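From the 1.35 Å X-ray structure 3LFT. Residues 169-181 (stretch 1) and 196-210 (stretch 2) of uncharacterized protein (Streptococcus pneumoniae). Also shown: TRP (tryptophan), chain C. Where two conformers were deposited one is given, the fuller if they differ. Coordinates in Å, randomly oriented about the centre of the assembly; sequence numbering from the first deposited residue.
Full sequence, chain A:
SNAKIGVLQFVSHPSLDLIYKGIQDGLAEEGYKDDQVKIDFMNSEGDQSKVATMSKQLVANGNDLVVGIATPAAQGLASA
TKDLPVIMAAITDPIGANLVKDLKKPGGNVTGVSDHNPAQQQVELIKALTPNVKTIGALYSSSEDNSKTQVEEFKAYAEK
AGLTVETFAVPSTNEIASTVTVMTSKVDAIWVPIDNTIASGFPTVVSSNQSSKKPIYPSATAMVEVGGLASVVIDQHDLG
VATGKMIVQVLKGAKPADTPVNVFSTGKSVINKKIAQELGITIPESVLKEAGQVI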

# COMPACT_ATOMS: atom_id res chain seq x y z
N ALA A 169 1.88 8.70 15.00
CA ALA A 169 2.02 7.27 14.81
C ALA A 169 1.18 6.52 15.83
O ALA A 169 1.07 6.94 17.00
CB ALA A 169 3.48 6.85 14.89
N VAL A 170 0.56 5.44 15.38
CA VAL A 170 -0.15 4.50 16.24
C VAL A 170 0.51 3.12 16.14
O VAL A 170 1.01 2.76 15.07
CB VAL A 170 -1.66 4.41 15.88
CG1 VAL A 170 -2.36 5.77 16.10
CG2 VAL A 170 -1.90 3.97 14.44
N PRO A 171 0.51 2.34 17.25
CA PRO A 171 1.06 0.98 17.14
C PRO A 171 0.10 -0.05 16.56
O PRO A 171 0.53 -1.15 16.17
CB PRO A 171 1.39 0.63 18.60
CG PRO A 171 0.37 1.39 19.39
CD PRO A 171 0.20 2.70 18.65
N SER A 172 -1.19 0.28 16.54
CA SER A 172 -2.25 -0.63 16.10
C SER A 172 -3.50 0.15 15.76
O SER A 172 -3.54 1.37 15.92
CB SER A 172 -2.58 -1.66 17.19
OG SER A 172 -3.48 -1.10 18.14
N THR A 173 -4.53 -0.57 15.32
CA THR A 173 -5.80 0.07 14.96
C THR A 173 -6.55 0.58 16.18
O THR A 173 -7.40 1.47 16.07
CB THR A 173 -6.75 -0.88 14.20
OG1 THR A 173 -6.87 -2.11 14.90
CG2 THR A 173 -6.24 -1.15 12.78
N ASN A 174 -6.21 0.05 17.35
CA ASN A 174 -6.90 0.43 18.59
C ASN A 174 -6.79 1.90 18.96
O ASN A 174 -7.71 2.46 19.57
CB ASN A 174 -6.43 -0.46 19.76
CG ASN A 174 -6.70 -1.94 19.52
OD1 ASN A 174 -5.78 -2.76 19.52
ND2 ASN A 174 -7.96 -2.28 19.28
N GLU A 175 -5.68 2.53 18.58
CA GLU A 175 -5.39 3.90 18.97
C GLU A 175 -5.87 4.92 17.92
O GLU A 175 -5.68 6.12 18.11
CB GLU A 175 -3.88 4.08 19.24
CG GLU A 175 -3.34 3.29 20.45
CD GLU A 175 -3.13 1.80 20.17
OE1 GLU A 175 -3.01 1.41 18.99
OE2 GLU A 175 -3.07 1.01 21.13
N ILE A 176 -6.51 4.45 16.85
CA ILE A 176 -6.89 5.37 15.76
C ILE A 176 -7.88 6.45 16.20
O ILE A 176 -7.62 7.64 15.99
CB ILE A 176 -7.44 4.63 14.52
CG1 ILE A 176 -6.32 3.85 13.82
CG2 ILE A 176 -8.07 5.66 13.52
CD1 ILE A 176 -6.80 2.92 12.70
N ALA A 177 -8.99 6.04 16.81
CA ALA A 177 -10.06 6.99 17.12
C ALA A 177 -9.57 8.12 18.02
O ALA A 177 -9.81 9.30 17.73
CB ALA A 177 -11.27 6.28 17.74
N SER A 178 -8.87 7.77 19.10
CA SER A 178 -8.39 8.76 20.06
C SER A 178 -7.30 9.65 19.44
O SER A 178 -7.24 10.84 19.72
CB SER A 178 -7.90 8.10 21.35
OG SER A 178 -6.81 7.24 21.09
N THR A 179 -6.48 9.07 18.57
CA THR A 179 -5.43 9.83 17.91
C THR A 179 -6.04 10.83 16.94
O THR A 179 -5.59 11.98 16.87
CB THR A 179 -4.41 8.92 17.20
OG1 THR A 179 -3.75 8.11 18.19
CG2 THR A 179 -3.37 9.72 16.47
N VAL A 180 -7.05 10.41 16.20
CA VAL A 180 -7.72 11.34 15.29
C VAL A 180 -8.29 12.52 16.07
O VAL A 180 -8.15 13.68 15.65
CB VAL A 180 -8.80 10.66 14.41
CG1 VAL A 180 -9.64 11.71 13.64
CG2 VAL A 180 -8.16 9.71 13.43
N THR A 181 -8.91 12.24 17.21
CA THR A 181 -9.50 13.31 18.02
C THR A 181 -8.44 14.33 18.45
O THR A 181 -8.65 15.54 18.32
CB THR A 181 -10.24 12.72 19.21
OG1 THR A 181 -11.35 11.95 18.74
CG2 THR A 181 -10.77 13.82 20.12
N ASN A 196 -1.05 -0.18 5.88
CA ASN A 196 -2.04 -1.25 6.02
C ASN A 196 -2.90 -1.11 7.27
O ASN A 196 -4.08 -1.47 7.25
CB ASN A 196 -1.35 -2.61 6.05
CG ASN A 196 -0.64 -2.91 4.76
OD1 ASN A 196 -1.28 -3.23 3.76
ND2 ASN A 196 0.68 -2.80 4.77
N THR A 197 -2.30 -0.65 8.36
CA THR A 197 -3.02 -0.48 9.64
C THR A 197 -4.15 0.54 9.46
O THR A 197 -5.31 0.26 9.77
CB THR A 197 -2.04 -0.06 10.78
OG1 THR A 197 -0.99 -1.04 10.87
CG2 THR A 197 -2.76 0.07 12.13
N ILE A 198 -3.81 1.72 8.94
CA ILE A 198 -4.82 2.76 8.80
C ILE A 198 -5.80 2.33 7.70
O ILE A 198 -7.00 2.57 7.82
CB ILE A 198 -4.21 4.15 8.51
CG1 ILE A 198 -3.14 4.49 9.56
CG2 ILE A 198 -5.28 5.23 8.45
CD1 ILE A 198 -3.60 4.50 11.03
N ALA A 199 -5.31 1.69 6.64
CA ALA A 199 -6.27 1.27 5.59
C ALA A 199 -7.30 0.28 6.13
O ALA A 199 -8.48 0.32 5.74
CB ALA A 199 -5.55 0.69 4.38
N SER A 200 -6.86 -0.60 7.02
CA SER A 200 -7.76 -1.59 7.60
C SER A 200 -8.75 -0.96 8.58
O SER A 200 -9.81 -1.55 8.83
CB SER A 200 -6.95 -2.71 8.27
OG SER A 200 -6.42 -2.27 9.51
N GLY A 201 -8.42 0.21 9.13
CA GLY A 201 -9.31 0.90 10.06
C GLY A 201 -9.80 2.23 9.53
O GLY A 201 -10.18 3.09 10.32
N PHE A 202 -9.81 2.40 8.21
CA PHE A 202 -10.07 3.74 7.67
C PHE A 202 -11.46 4.32 7.98
O PHE A 202 -11.58 5.52 8.22
CB PHE A 202 -9.71 3.87 6.19
CG PHE A 202 -9.72 5.29 5.73
CD1 PHE A 202 -8.75 6.20 6.16
CD2 PHE A 202 -10.77 5.77 4.93
CE1 PHE A 202 -8.80 7.53 5.79
CE2 PHE A 202 -10.80 7.11 4.55
CZ PHE A 202 -9.81 7.97 4.98
N PRO A 203 -12.52 3.48 7.98
CA PRO A 203 -13.82 4.06 8.37
C PRO A 203 -13.81 4.69 9.77
O PRO A 203 -14.58 5.62 10.02
CB PRO A 203 -14.77 2.87 8.26
CG PRO A 203 -14.16 2.06 7.13
CD PRO A 203 -12.67 2.14 7.39
N THR A 204 -12.91 4.24 10.65
CA THR A 204 -12.78 4.83 11.99
C THR A 204 -12.19 6.24 11.91
O THR A 204 -12.59 7.13 12.66
CB THR A 204 -11.90 3.96 12.89
OG1 THR A 204 -12.52 2.68 13.01
CG2 THR A 204 -11.73 4.56 14.28
N VAL A 205 -11.26 6.45 10.97
CA VAL A 205 -10.72 7.78 10.74
C VAL A 205 -11.85 8.71 10.29
O VAL A 205 -12.00 9.83 10.81
CB VAL A 205 -9.60 7.78 9.67
CG1 VAL A 205 -9.07 9.19 9.45
CG2 VAL A 205 -8.46 6.83 10.06
N VAL A 206 -12.65 8.25 9.33
CA VAL A 206 -13.72 9.07 8.75
C VAL A 206 -14.78 9.41 9.81
O VAL A 206 -15.22 10.56 9.92
CB VAL A 206 -14.37 8.37 7.54
CG1 VAL A 206 -15.52 9.20 6.97
CG2 VAL A 206 -13.33 8.12 6.47
N SER A 207 -15.17 8.42 10.62
CA SER A 207 -16.20 8.65 11.62
C SER A 207 -15.68 9.56 12.73
O SER A 207 -16.41 10.46 13.18
CB SER A 207 -16.75 7.33 12.18
OG SER A 207 -15.73 6.57 12.79
N SER A 208 -14.44 9.35 13.16
CA SER A 208 -13.84 10.20 14.19
C SER A 208 -13.68 11.65 13.73
O SER A 208 -13.80 12.57 14.53
CB SER A 208 -12.50 9.65 14.67
OG SER A 208 -12.71 8.50 15.48
N ASN A 209 -13.42 11.84 12.44
CA ASN A 209 -13.26 13.18 11.84
C ASN A 209 -14.58 13.86 11.42
O ASN A 209 -14.56 14.99 10.93
CB ASN A 209 -12.26 13.07 10.67
CG ASN A 209 -12.00 14.41 9.98
OD1 ASN A 209 -11.62 15.40 10.61
ND2 ASN A 209 -12.21 14.43 8.68
N GLN A 210 -15.73 13.22 11.62
CA GLN A 210 -17.00 13.84 11.22
C GLN A 210 -17.25 15.15 11.95
O GLN A 210 -17.91 16.06 11.43
CB GLN A 210 -18.21 12.93 11.45
CG GLN A 210 -18.40 11.81 10.42
CD GLN A 210 -18.63 12.31 8.99
OE1 GLN A 210 -19.19 13.38 8.76
NE2 GLN A 210 -18.20 11.51 8.02
N TRP C . 2.37 -1.09 -0.31
CA TRP C . 1.86 -1.53 1.02
C TRP C . 2.96 -2.16 1.80
O TRP C . 2.70 -2.91 2.75
CB TRP C . 0.67 -2.48 0.83
CG TRP C . -0.47 -1.81 0.11
CD1 TRP C . -0.81 -1.92 -1.24
CD2 TRP C . -1.43 -0.87 0.70
NE1 TRP C . -1.90 -1.13 -1.50
CE2 TRP C . -2.30 -0.48 -0.41
CE3 TRP C . -1.58 -0.36 1.97
CZ2 TRP C . -3.32 0.42 -0.15
CZ3 TRP C . -2.61 0.55 2.19
CH2 TRP C . -3.46 0.92 1.13
OXT TRP C . 4.14 -1.92 1.50
O HOH W 1 -12.80 9.46 18.03
O HOH W 2 -13.29 13.66 17.63

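The two stretches meet through apolar packing, with no direct hydrogen bond between them; together they bury 518 Å² of surface. Helix 176-181 lies against helix 202-208 at 37° between their N-to-C directions, with a closest axial approach of 8.9 Å. Ile176 is the centre of the contact. Its side chain fits as a knob into a hole formed by Thr197, Ile198, Thr204 and Val205, and its two ends reach different partners: CD1 lies 3.9 Å from CD1 of Ile198, while CG2 lies 3.7 Å from CG2 of Val205 and 3.9 Å from CG2 of Thr204. One turn later Val180 continues the apolar seam, with CG2 4.1 Å from CG1 of Val205 and CG1 3.7 Å from CB of Ser208. At the strand end, CG2 of Val170 packs 3.8 Å from CD1 of Ile198, whose CA-to-CB bond points sideways although the end of the side chain comes nearer to the first stretch.

The backbones come close where the residues are small. The CA atoms of Ala177 and Ser208 are 5.8 Å apart, and OG of Ser208 comes within 3.5 Å of both CA and CB of Ala177. Gly201, which leaves helical geometry after helix 196-200, lies beside the knob: its O is 4.1 Å from CD1 of Ile176, and a CB in ideal position would stand 2.9 Å from that same methyl, a clash.

Thr173 packs its methyl against polar atoms as well as carbon. Its CG2 is 3.7 Å from CG2 of Thr197 and 3.5 Å from both O of Thr197 and OG of Ser200. Those two oxygens are already paired, since OG of Ser200 donates to O of Thr197 at 2.8 Å, and the methyl covers this bond.

Within the first stretch, side-chain hydrogen bonds link the residues just before the helix: OG of Ser172 accepts from N of Asn174 at 3.1 Å and donates to OE1 of Glu175 at 2.7 Å; from the helix itself, OG1 of Thr179 donates back to O of Glu175 at 2.8 Å.

Water supplies the polar links across the contact. Water 1 donates a weak hydrogen bond to O of Ala177 at 3.0 Å and is hydrogen-bonded to OG of Ser208 at 2.7 Å. Water 2 joins OG1 of Thr181, at 2.8 Å, to O of Ser208, to which it donates a weak bond at 3.3 Å.

Away from this interface, ND2 of Asn196 donates to O of the bound tryptophan at 2.9 Å.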